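Local coordinates for protein glycerol-3-phosphate dehydrogenase [NAD(+)] (Dunaliella salina, PDB 6IUY) that probably interconverts sn-glycerol 3-phosphate and dihydroxyacetone phosphate using NAD, and adds a phosphatase-like domain so that one chain can turn dihydroxyacetone phosphate into glycerol, at residues Val28-Trp32 against Ala240-Val244; Gly205-Ser209 against Arg233-Ala237; Thr379-Arg383 against Gly461-Asn465; Lys464-Ala468 against Asp519-Ser524. All blocks are in the same frame, centred on the assembly; numbering follows the deposited sequence.

Contact 1: Val28-Trp32 against Ala240-Val244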
# COMPACT_ATOMS: atom_id res chain seq x y z
N VAL A 28 36.30 -9.52 25.45
CA VAL A 28 35.28 -9.92 26.41
C VAL A 28 34.37 -8.73 26.70
O VAL A 28 33.15 -8.84 26.60
CB VAL A 28 35.89 -10.44 27.72
CG1 VAL A 28 34.83 -10.50 28.80
CG2 VAL A 28 36.48 -11.81 27.51
N LEU A 29 34.98 -7.59 27.03
CA LEU A 29 34.23 -6.36 27.28
C LEU A 29 33.33 -6.05 26.10
O LEU A 29 32.19 -5.61 26.26
CB LEU A 29 35.16 -5.17 27.54
CG LEU A 29 34.41 -3.87 27.86
CD1 LEU A 29 33.48 -4.06 29.05
CD2 LEU A 29 35.36 -2.69 28.08
N ASP A 30 33.84 -6.30 24.90
CA ASP A 30 33.04 -6.11 23.70
C ASP A 30 31.80 -7.03 23.72
O ASP A 30 30.68 -6.58 23.46
CB ASP A 30 33.89 -6.38 22.45
CG ASP A 30 33.28 -5.80 21.19
OD1 ASP A 30 33.28 -6.50 20.15
OD2 ASP A 30 32.81 -4.64 21.22
N LEU A 31 32.01 -8.30 24.06
CA LEU A 31 30.91 -9.28 24.11
C LEU A 31 29.85 -8.90 25.14
O LEU A 31 28.67 -9.14 24.93
CB LEU A 31 31.44 -10.68 24.41
CG LEU A 31 32.00 -11.46 23.23
CD1 LEU A 31 32.54 -12.80 23.72
CD2 LEU A 31 30.93 -11.68 22.17
N TRP A 32 30.29 -8.32 26.25
CA TRP A 32 29.38 -7.84 27.28
C TRP A 32 28.54 -6.68 26.76
O TRP A 32 27.33 -6.62 27.00
CB TRP A 32 30.16 -7.39 28.50
CG TRP A 32 29.33 -6.75 29.54
CD1 TRP A 32 29.44 -5.46 30.00
CD2 TRP A 32 28.26 -7.34 30.28
NE1 TRP A 32 28.51 -5.23 30.99
CE2 TRP A 32 27.77 -6.37 31.17
CE3 TRP A 32 27.67 -8.61 30.28
CZ2 TRP A 32 26.70 -6.62 32.05
CZ3 TRP A 32 26.61 -8.86 31.16
CH2 TRP A 32 26.15 -7.87 32.03
N ALA A 240 37.41 -18.29 34.37
CA ALA A 240 36.39 -17.32 33.99
C ALA A 240 36.95 -16.26 33.05
O ALA A 240 38.14 -15.91 33.13
CB ALA A 240 35.78 -16.66 35.22
N ASP A 241 36.10 -15.73 32.18
CA ASP A 241 36.48 -14.70 31.23
C ASP A 241 36.56 -13.34 31.90
O ASP A 241 37.08 -12.38 31.33
CB ASP A 241 35.49 -14.65 30.07
CG ASP A 241 35.74 -15.72 29.05
OD1 ASP A 241 36.92 -15.94 28.71
OD2 ASP A 241 34.76 -16.35 28.58
N TRP A 242 36.02 -13.25 33.11
CA TRP A 242 35.93 -11.98 33.81
C TRP A 242 35.42 -12.27 35.21
O TRP A 242 34.39 -12.91 35.38
CB TRP A 242 35.01 -11.03 33.04
CG TRP A 242 34.87 -9.64 33.60
CD1 TRP A 242 35.52 -9.13 34.68
CD2 TRP A 242 34.03 -8.59 33.09
NE1 TRP A 242 35.13 -7.82 34.88
CE2 TRP A 242 34.22 -7.47 33.93
CE3 TRP A 242 33.14 -8.49 32.02
CZ2 TRP A 242 33.55 -6.27 33.72
CZ3 TRP A 242 32.48 -7.30 31.82
CH2 TRP A 242 32.69 -6.20 32.67
N PHE A 243 36.17 -11.84 36.23
CA PHE A 243 35.76 -12.07 37.61
C PHE A 243 35.33 -10.76 38.25
O PHE A 243 36.06 -9.77 38.20
CB PHE A 243 36.90 -12.71 38.42
CG PHE A 243 36.60 -12.81 39.89
CD1 PHE A 243 35.72 -13.77 40.37
CD2 PHE A 243 37.18 -11.94 40.80
CE1 PHE A 243 35.43 -13.87 41.72
CE2 PHE A 243 36.90 -12.04 42.15
CZ PHE A 243 36.02 -13.00 42.61
N VAL A 244 34.14 -10.76 38.85
CA VAL A 244 33.63 -9.54 39.46
C VAL A 244 33.10 -9.81 40.86
O VAL A 244 32.67 -10.92 41.17
CB VAL A 244 32.51 -8.88 38.60
CG1 VAL A 244 32.56 -9.40 37.17
CG2 VAL A 244 31.15 -9.11 39.22
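An apolar helix-on-sheet contact, led by a T-shaped pair formed by W32 and W242, sets helix 26-33 against strand 242-244, an edge strand of the parallel sheet in the haloacid dehalogenase-like half of the chain. The axes of helix 28-32 and strand 242-244 run at 68° to one another and come no closer than 11.5 Å, because large side chains fill the interval. The indole of W242 comes edge-on: CZ3, on the rim of its six-membered ring, stands 3.9 Å from CG of W32, over the face of the five-membered ring there, and the two planes are almost perpendicular at 89°. The first torsion of W242 (chi1 -177°) places CG anti to the backbone N and sends the ring off the strand to the helix. V28 wedges in beside it, with CG1 at 4.2 Å from W242 CE3, while the other branch, CG2, rests 3.9 Å from CB of D241. L29 adds a lighter touch, its CD1 lying 4.3 Å from W242 CH2. With an alanine here in place of V28, both methyl branches would be gone, which would probably open a gap between the helix and D241 and leave the CE3 side of the W242 ring less firmly held. The polar ends are served from outside the pair: W32 NE1 bonds to L250 O, and D241 OD2 to F224 N on the neighbouring strand 223-227. No hydrogen bond crosses between helix and strand, so what joins them is shape and aromatic geometry.

Contact 2: Gly205-Ser209 against Arg233-Ala237; sequences GDGFS and RPAVA. With MG (magnesium ion), chain F.
F208 lays one face of its ring over V236, whose CB sits 4.3 Å from the ring centroid and only 5° off the ring normal, a CH-pi contact over the centre of the ring. The setting is the haloacid dehalogenase fold. Strand 201-205 ends here in a sequence that fits the GDxxxD motif of that superfamily, and the short helix 234-238 lies across the turn that follows the strand. A235 meets the same ring differently: its CB approaches near the ring plane, 3.7 Å from CZ, so face and edge are touched by successive residues of one helix. Deeper in, V236 presses its CG2 methyl onto two carbonyls, D206 O and G207 O, each at 3.3 Å, which packs the helix tightly on the turn. G207 N in turn is bonded to D210 OD2, the second aspartate of the motif. R233, at the N-cap position of helix 234-238, stretches an extended chain back along the turn to the metal ligand. Its pairing with D206 is long and purely electrostatic: OD2 stands 3.9 Å from NH2 but well above the guanidinium plane, and no N-H points at it. The positive group could nevertheless add a favourable field beside the D206 carboxylate. In D206 the carboxylate carbon sits between the backbone N and the carbonyl carbon (chi1 59°), and from there its two oxygens serve separate partners, OD2 facing R233 while OD1 binds the magnesium ion at 2.2 Å, alongside D41 OD2 and D43 O.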
# COMPACT_ATOMS: atom_id res chain seq x y z
N GLY A 205 27.64 -16.48 36.48
CA GLY A 205 27.45 -17.37 37.62
C GLY A 205 28.67 -17.63 38.51
O GLY A 205 29.77 -17.12 38.27
N ASP A 206 28.47 -18.45 39.55
CA ASP A 206 29.52 -18.74 40.53
C ASP A 206 30.09 -20.16 40.42
O ASP A 206 31.29 -20.37 40.56
CB ASP A 206 28.99 -18.51 41.95
CG ASP A 206 27.76 -19.36 42.29
OD1 ASP A 206 26.85 -19.47 41.44
OD2 ASP A 206 27.71 -19.92 43.41
N GLY A 207 29.23 -21.14 40.16
CA GLY A 207 29.63 -22.53 40.23
C GLY A 207 30.39 -23.07 39.03
O GLY A 207 30.75 -22.31 38.12
N PHE A 208 30.65 -24.37 39.06
CA PHE A 208 31.26 -25.08 37.94
C PHE A 208 30.24 -25.35 36.83
O PHE A 208 30.59 -25.47 35.66
CB PHE A 208 31.90 -26.39 38.41
CG PHE A 208 33.23 -26.21 39.10
CD1 PHE A 208 34.41 -26.25 38.36
CD2 PHE A 208 33.30 -26.01 40.47
CE1 PHE A 208 35.64 -26.08 38.98
CE2 PHE A 208 34.53 -25.84 41.10
CZ PHE A 208 35.70 -25.88 40.35
N SER A 209 28.97 -25.46 37.21
CA SER A 209 27.90 -25.64 36.23
C SER A 209 27.86 -24.44 35.28
O SER A 209 27.48 -24.58 34.12
CB SER A 209 26.55 -25.82 36.92
OG SER A 209 26.26 -24.72 37.78
N ARG A 233 35.21 -19.09 45.15
CA ARG A 233 35.53 -20.32 44.42
C ARG A 233 36.67 -20.11 43.43
O ARG A 233 36.44 -20.03 42.22
CB ARG A 233 34.30 -20.86 43.68
CG ARG A 233 33.08 -21.08 44.56
CD ARG A 233 32.00 -21.82 43.79
NE ARG A 233 30.83 -22.09 44.62
CZ ARG A 233 29.94 -23.04 44.38
NH1 ARG A 233 30.08 -23.84 43.32
NH2 ARG A 233 28.91 -23.21 45.20
N PRO A 234 37.90 -20.02 43.96
CA PRO A 234 39.13 -19.77 43.18
C PRO A 234 39.30 -20.65 41.94
O PRO A 234 39.90 -20.19 40.97
CB PRO A 234 40.24 -20.05 44.19
CG PRO A 234 39.64 -19.69 45.50
CD PRO A 234 38.18 -20.08 45.40
N ALA A 235 38.79 -21.88 41.97
CA ALA A 235 39.04 -22.81 40.86
C ALA A 235 38.15 -22.48 39.66
O ALA A 235 38.58 -22.62 38.51
CB ALA A 235 38.83 -24.25 41.30
N VAL A 236 36.93 -22.03 39.92
CA VAL A 236 36.03 -21.64 38.85
C VAL A 236 36.30 -20.20 38.39
O VAL A 236 36.17 -19.89 37.20
CB VAL A 236 34.56 -21.77 39.26
CG1 VAL A 236 34.38 -21.44 40.73
CG2 VAL A 236 33.67 -20.90 38.39
N ALA A 237 36.71 -19.35 39.32
CA ALA A 237 37.06 -17.97 39.00
C ALA A 237 38.23 -17.90 38.01
O ALA A 237 38.31 -16.97 37.19
CB ALA A 237 37.40 -17.21 40.25
MG MG F . 25.36 -21.07 41.77

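Contact 3: Thr379-Arg383 against Gly461-Asn465. With 13P (1,3-dihydroxyacetonephosphate), chain D; NAD (nicotinamide-adenine-dinucleotide), chain C.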
# COMPACT_ATOMS: atom_id res chain seq x y z
N THR A 379 17.08 11.82 6.09
CA THR A 379 17.20 12.72 4.94
C THR A 379 16.58 12.18 3.64
O THR A 379 16.70 10.98 3.33
CB THR A 379 18.68 13.05 4.70
OG1 THR A 379 19.17 13.82 5.81
CG2 THR A 379 18.89 13.84 3.40
N LYS A 380 15.96 13.07 2.86
CA LYS A 380 15.28 12.67 1.64
C LYS A 380 15.92 13.38 0.45
O LYS A 380 16.14 14.60 0.47
CB LYS A 380 13.78 12.98 1.74
CG LYS A 380 13.09 12.11 2.78
CD LYS A 380 11.68 12.58 3.14
CE LYS A 380 11.16 11.76 4.30
NZ LYS A 380 9.80 12.17 4.81
N GLY A 381 16.26 12.61 -0.56
CA GLY A 381 17.07 13.10 -1.66
C GLY A 381 18.09 12.03 -1.98
O GLY A 381 18.26 11.05 -1.23
N MET A 382 18.76 12.20 -3.11
CA MET A 382 19.75 11.21 -3.52
C MET A 382 20.91 11.88 -4.24
O MET A 382 20.81 13.03 -4.66
CB MET A 382 19.12 10.16 -4.43
CG MET A 382 18.65 10.70 -5.79
SD MET A 382 18.35 9.34 -6.94
CE MET A 382 17.66 10.24 -8.32
N ARG A 383 22.01 11.15 -4.37
CA ARG A 383 23.06 11.58 -5.27
C ARG A 383 23.07 10.66 -6.47
O ARG A 383 22.87 9.45 -6.34
CB ARG A 383 24.44 11.58 -4.58
CG ARG A 383 25.55 12.21 -5.46
CD ARG A 383 26.92 12.25 -4.76
NE ARG A 383 27.60 10.96 -4.84
CZ ARG A 383 28.71 10.74 -5.55
NH1 ARG A 383 29.26 9.53 -5.55
NH2 ARG A 383 29.28 11.73 -6.23
N GLY A 461 10.52 7.65 0.68
CA GLY A 461 10.75 8.96 1.25
C GLY A 461 11.32 9.96 0.26
O GLY A 461 10.91 11.11 0.24
N THR A 462 12.26 9.53 -0.57
CA THR A 462 12.91 10.41 -1.54
C THR A 462 12.06 10.71 -2.78
O THR A 462 11.97 11.86 -3.17
CB THR A 462 14.26 9.81 -2.02
OG1 THR A 462 15.23 9.93 -0.97
CG2 THR A 462 14.78 10.52 -3.24
N LEU A 463 11.47 9.70 -3.41
CA LEU A 463 10.72 9.90 -4.66
C LEU A 463 9.42 10.67 -4.46
O LEU A 463 8.94 11.36 -5.37
CB LEU A 463 10.41 8.56 -5.34
CG LEU A 463 11.60 7.86 -6.00
CD1 LEU A 463 11.16 6.59 -6.73
CD2 LEU A 463 12.32 8.81 -6.94
N LYS A 464 8.83 10.55 -3.28
CA LYS A 464 7.53 11.15 -3.05
C LYS A 464 7.55 12.68 -3.14
O LYS A 464 6.50 13.30 -3.35
CB LYS A 464 7.00 10.69 -1.69
CG LYS A 464 6.67 11.77 -0.71
CD LYS A 464 7.88 12.39 -0.10
CE LYS A 464 7.44 13.21 1.08
NZ LYS A 464 8.37 14.29 1.48
N ASN A 465 8.73 13.29 -3.00
CA ASN A 465 8.86 14.74 -3.11
C ASN A 465 8.76 15.16 -4.56
O ASN A 465 8.40 16.29 -4.84
CB ASN A 465 10.19 15.26 -2.53
CG ASN A 465 10.15 15.40 -1.02
OD1 ASN A 465 9.10 15.70 -0.45
ND2 ASN A 465 11.28 15.16 -0.37
P 13P D . 8.25 18.91 2.13
O1P 13P D . 7.75 17.50 2.31
O2P 13P D . 7.69 19.70 3.27
O3P 13P D . 7.73 19.41 0.80
O1 13P D . 9.83 19.11 2.12
C1 13P D . 10.74 18.03 2.07
C2 13P D . 10.29 17.08 3.13
O2 13P D . 9.76 17.50 4.13
C3 13P D . 10.48 15.60 2.96
O3 13P D . 9.34 14.94 3.47
PA NAD C . 15.59 22.71 6.37
O1A NAD C . 14.90 23.37 7.50
O2A NAD C . 14.72 22.50 5.14
O5B NAD C . 16.87 23.59 5.89
C5B NAD C . 17.51 24.50 6.80
C4B NAD C . 18.95 24.02 7.10
O4B NAD C . 19.68 24.12 6.03
C3B NAD C . 19.61 24.97 8.11
O3B NAD C . 19.68 24.45 9.35
C2B NAD C . 21.02 25.20 7.55
O2B NAD C . 22.00 25.05 8.67
C1B NAD C . 21.15 24.29 6.65
N9A NAD C . 22.06 24.72 5.67
C8A NAD C . 22.00 25.81 4.87
N7A NAD C . 23.11 25.81 4.10
C5A NAD C . 23.87 24.74 4.44
C6A NAD C . 25.10 24.28 3.98
N6A NAD C . 25.91 24.88 2.98
N1A NAD C . 25.62 23.16 4.49
C2A NAD C . 24.95 22.48 5.47
N3A NAD C . 23.76 22.93 5.92
C4A NAD C . 23.22 24.06 5.40
O3 NAD C . 16.13 21.29 6.90
PN NAD C . 15.26 20.09 7.51
O1N NAD C . 13.82 20.52 7.73
O2N NAD C . 15.85 19.62 8.83
O5D NAD C . 15.24 18.94 6.43
C5D NAD C . 16.41 18.20 6.14
C4D NAD C . 15.95 16.83 5.60
O4D NAD C . 14.90 16.40 6.28
C3D NAD C . 15.49 17.00 4.17
O3D NAD C . 16.03 16.03 3.42
C2D NAD C . 13.94 16.85 4.22
O2D NAD C . 13.50 16.36 2.89
C1D NAD C . 13.75 16.01 5.20
N1N NAD C . 12.47 16.10 5.87
C2N NAD C . 11.89 17.31 6.19
C3N NAD C . 10.65 17.35 6.84
C7N NAD C . 10.03 18.73 7.16
O7N NAD C . 8.85 18.81 7.45
N7N NAD C . 10.87 19.89 7.12
C4N NAD C . 9.99 16.19 7.16
C5N NAD C . 10.57 14.97 6.86
C6N NAD C . 11.82 14.95 6.23
O HOH W 1 14.84 9.22 1.82
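G381 and T462 supply the hydrogen bond that joins the two segments directly: G381 N donates to T462 OG1 over 2.9 Å, nearly straight at 168°. The hydroxyl lies anti to the carbonyl carbon of its own residue (chi1 -73°), facing the loop, and a water that donates to T379 O also lies within bonding distance of it. Bonds to ligands form a second group. The backbone N of K380 donates to the ribose hydroxyl O3D of NAD over 3.0 Å, while NZ, at the end of a chain extended beyond CG, donates to O3 of 1,3-dihydroxyacetonephosphate over 3.1 Å. K464 NZ reaches the same O3, though its modelled position is too tight to fix that bond. Among charges, K380 NZ is paired with D519 OD2, and the two lysines line a pocket made for a phosphorylated substrate. An alanine in place of K380 would remove this amine, which is likely to leave D519 OD2 without its salt-bridge partner and O3 short of one donor. Van der Waals packing completes the set: K380 CD lies 3.3 Å from G461 O, a side chain on that glycine would crowd CE of the lysine, and K380 CB lies 3.9 Å from N465 ND2. A contact of this kind illustrates how a two-domain dehydrogenase builds its cleft, one wall from each domain. Here the loop between strands 374-377 and 382-385 meets helix 454-477; helix 564-577 packs on M382, T462 and L463, helix 481-502 on L463 and K464, and helix 392-400 on T379.

Contact 4: Lys464-Ala468 against Asp519-Ser524. With 13P (1,3-dihydroxyacetonephosphate), chain D.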
# COMPACT_ATOMS: atom_id res chain seq x y z
N LYS A 464 8.83 10.55 -3.28
CA LYS A 464 7.53 11.15 -3.05
C LYS A 464 7.55 12.68 -3.14
O LYS A 464 6.50 13.30 -3.35
CB LYS A 464 7.00 10.69 -1.69
CG LYS A 464 6.67 11.77 -0.71
CD LYS A 464 7.88 12.39 -0.10
CE LYS A 464 7.44 13.21 1.08
NZ LYS A 464 8.37 14.29 1.48
N ASN A 465 8.73 13.29 -3.00
CA ASN A 465 8.86 14.74 -3.11
C ASN A 465 8.76 15.16 -4.56
O ASN A 465 8.40 16.29 -4.84
CB ASN A 465 10.19 15.26 -2.53
CG ASN A 465 10.15 15.40 -1.02
OD1 ASN A 465 9.10 15.70 -0.45
ND2 ASN A 465 11.28 15.16 -0.37
N ILE A 466 9.10 14.28 -5.48
CA ILE A 466 8.82 14.57 -6.89
C ILE A 466 7.30 14.66 -7.10
O ILE A 466 6.81 15.63 -7.66
CB ILE A 466 9.37 13.49 -7.85
CG1 ILE A 466 10.89 13.36 -7.75
CG2 ILE A 466 8.93 13.80 -9.31
CD1 ILE A 466 11.45 12.25 -8.66
N VAL A 467 6.57 13.63 -6.65
CA VAL A 467 5.10 13.62 -6.80
C VAL A 467 4.47 14.83 -6.12
O VAL A 467 3.47 15.36 -6.61
CB VAL A 467 4.44 12.33 -6.21
CG1 VAL A 467 2.95 12.32 -6.47
CG2 VAL A 467 5.08 11.08 -6.79
N ALA A 468 5.04 15.29 -5.00
CA ALA A 468 4.47 16.44 -4.29
C ALA A 468 4.64 17.71 -5.12
O ALA A 468 3.79 18.62 -5.03
CB ALA A 468 5.11 16.61 -2.90
N ASP A 519 3.21 9.21 3.62
CA ASP A 519 4.11 10.34 3.35
C ASP A 519 3.72 11.09 2.08
O ASP A 519 3.74 12.32 2.03
CB ASP A 519 5.56 9.84 3.25
CG ASP A 519 6.59 10.97 3.36
OD1 ASP A 519 6.19 12.14 3.58
OD2 ASP A 519 7.82 10.68 3.23
N LEU A 520 3.40 10.33 1.03
CA LEU A 520 3.08 10.93 -0.27
C LEU A 520 1.87 11.86 -0.17
O LEU A 520 1.81 12.92 -0.82
CB LEU A 520 2.84 9.81 -1.29
CG LEU A 520 2.29 10.19 -2.66
CD1 LEU A 520 3.34 10.92 -3.47
CD2 LEU A 520 1.83 8.95 -3.38
N ILE A 521 0.92 11.47 0.67
CA ILE A 521 -0.33 12.20 0.85
C ILE A 521 -0.12 13.48 1.66
O ILE A 521 -0.46 14.58 1.19
CB ILE A 521 -1.37 11.30 1.56
CG1 ILE A 521 -1.80 10.16 0.63
CG2 ILE A 521 -2.59 12.11 2.01
CD1 ILE A 521 -2.84 9.20 1.25
N ALA A 522 0.45 13.34 2.85
CA ALA A 522 0.77 14.48 3.71
C ALA A 522 1.60 15.50 2.96
O ALA A 522 1.35 16.70 3.06
CB ALA A 522 1.49 14.04 4.98
N SER A 523 2.58 15.03 2.20
CA SER A 523 3.45 15.96 1.48
C SER A 523 2.79 16.58 0.26
O SER A 523 3.16 17.69 -0.17
CB SER A 523 4.74 15.26 1.07
OG SER A 523 5.32 14.69 2.23
N SER A 524 1.83 15.86 -0.31
CA SER A 524 1.10 16.34 -1.48
C SER A 524 0.00 17.30 -1.05
O SER A 524 -0.42 18.14 -1.82
CB SER A 524 0.53 15.17 -2.29
OG SER A 524 1.59 14.39 -2.81
P 13P D . 8.25 18.91 2.13
O1P 13P D . 7.75 17.50 2.31
O2P 13P D . 7.69 19.70 3.27
O3P 13P D . 7.73 19.41 0.80
O1 13P D . 9.83 19.11 2.12
C1 13P D . 10.74 18.03 2.07
C2 13P D . 10.29 17.08 3.13
O2 13P D . 9.76 17.50 4.13
C3 13P D . 10.48 15.60 2.96
O3 13P D . 9.34 14.94 3.47
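Segments 464-468 and 519-524 run as two helices in the same general direction, crossing at -35° with axes 8.8 Å apart, and the first is kinked where N465 and I466 lack amide bonds to the preceding turn. The helices draw together toward A468 and S524, whose CA atoms are only 4.4 Å apart, because the residues there are small; A468 CB rests 3.5 Å from S523 O. Larger side chains pack beside and before this point. L520 drives its CD1 methyl crosswise into V467, 3.3 Å from both CB and CG1, tighter than ordinary carbon contact. K464 CG lies 3.7 Å from L520 CA; from there the bend at the second torsion (chi2 -74°) turns CD over D519, 3.7 Å from OD2. At the end of that chain NZ forms a long, weak ion pair with D519 OD1, its exact place uncertain in the model. The other carboxylate oxygen of D519, OD2, is the one taken by K380. Helix 481-502 covers the pair through M495 and L492, and I521 and A522 pack on Y525 and P481 of the second subunit. The arrangement belongs to the helical C-terminal domain of NAD-dependent glycerol-3-phosphate dehydrogenases, where K464, N465 and S523 line the pocket that holds 1,3-dihydroxyacetonephosphate.

In the fold
The four contacts fall into two pairs, one in the haloacid dehalogenase-like half of the chain and one in the dehydrogenase half. Contacts 1 and 2 have centres 14 Å apart and meet where F243 CD1 packs 3.8 Å from A237 CB; contact 2 is nested in the loop that contact 1 closes, and it alone reaches the magnesium site. Contacts 3 and 4, centred 10 Å apart, share K464 and N465 on helix 454-477, border the same substrate, and are tied by the salt bridge from K380 NZ to D519 OD2 at 2.9 Å. About 56 Å separates the centres of contacts 2 and 3, so the metal site and the dehydrogenase pocket are well apart within one subunit.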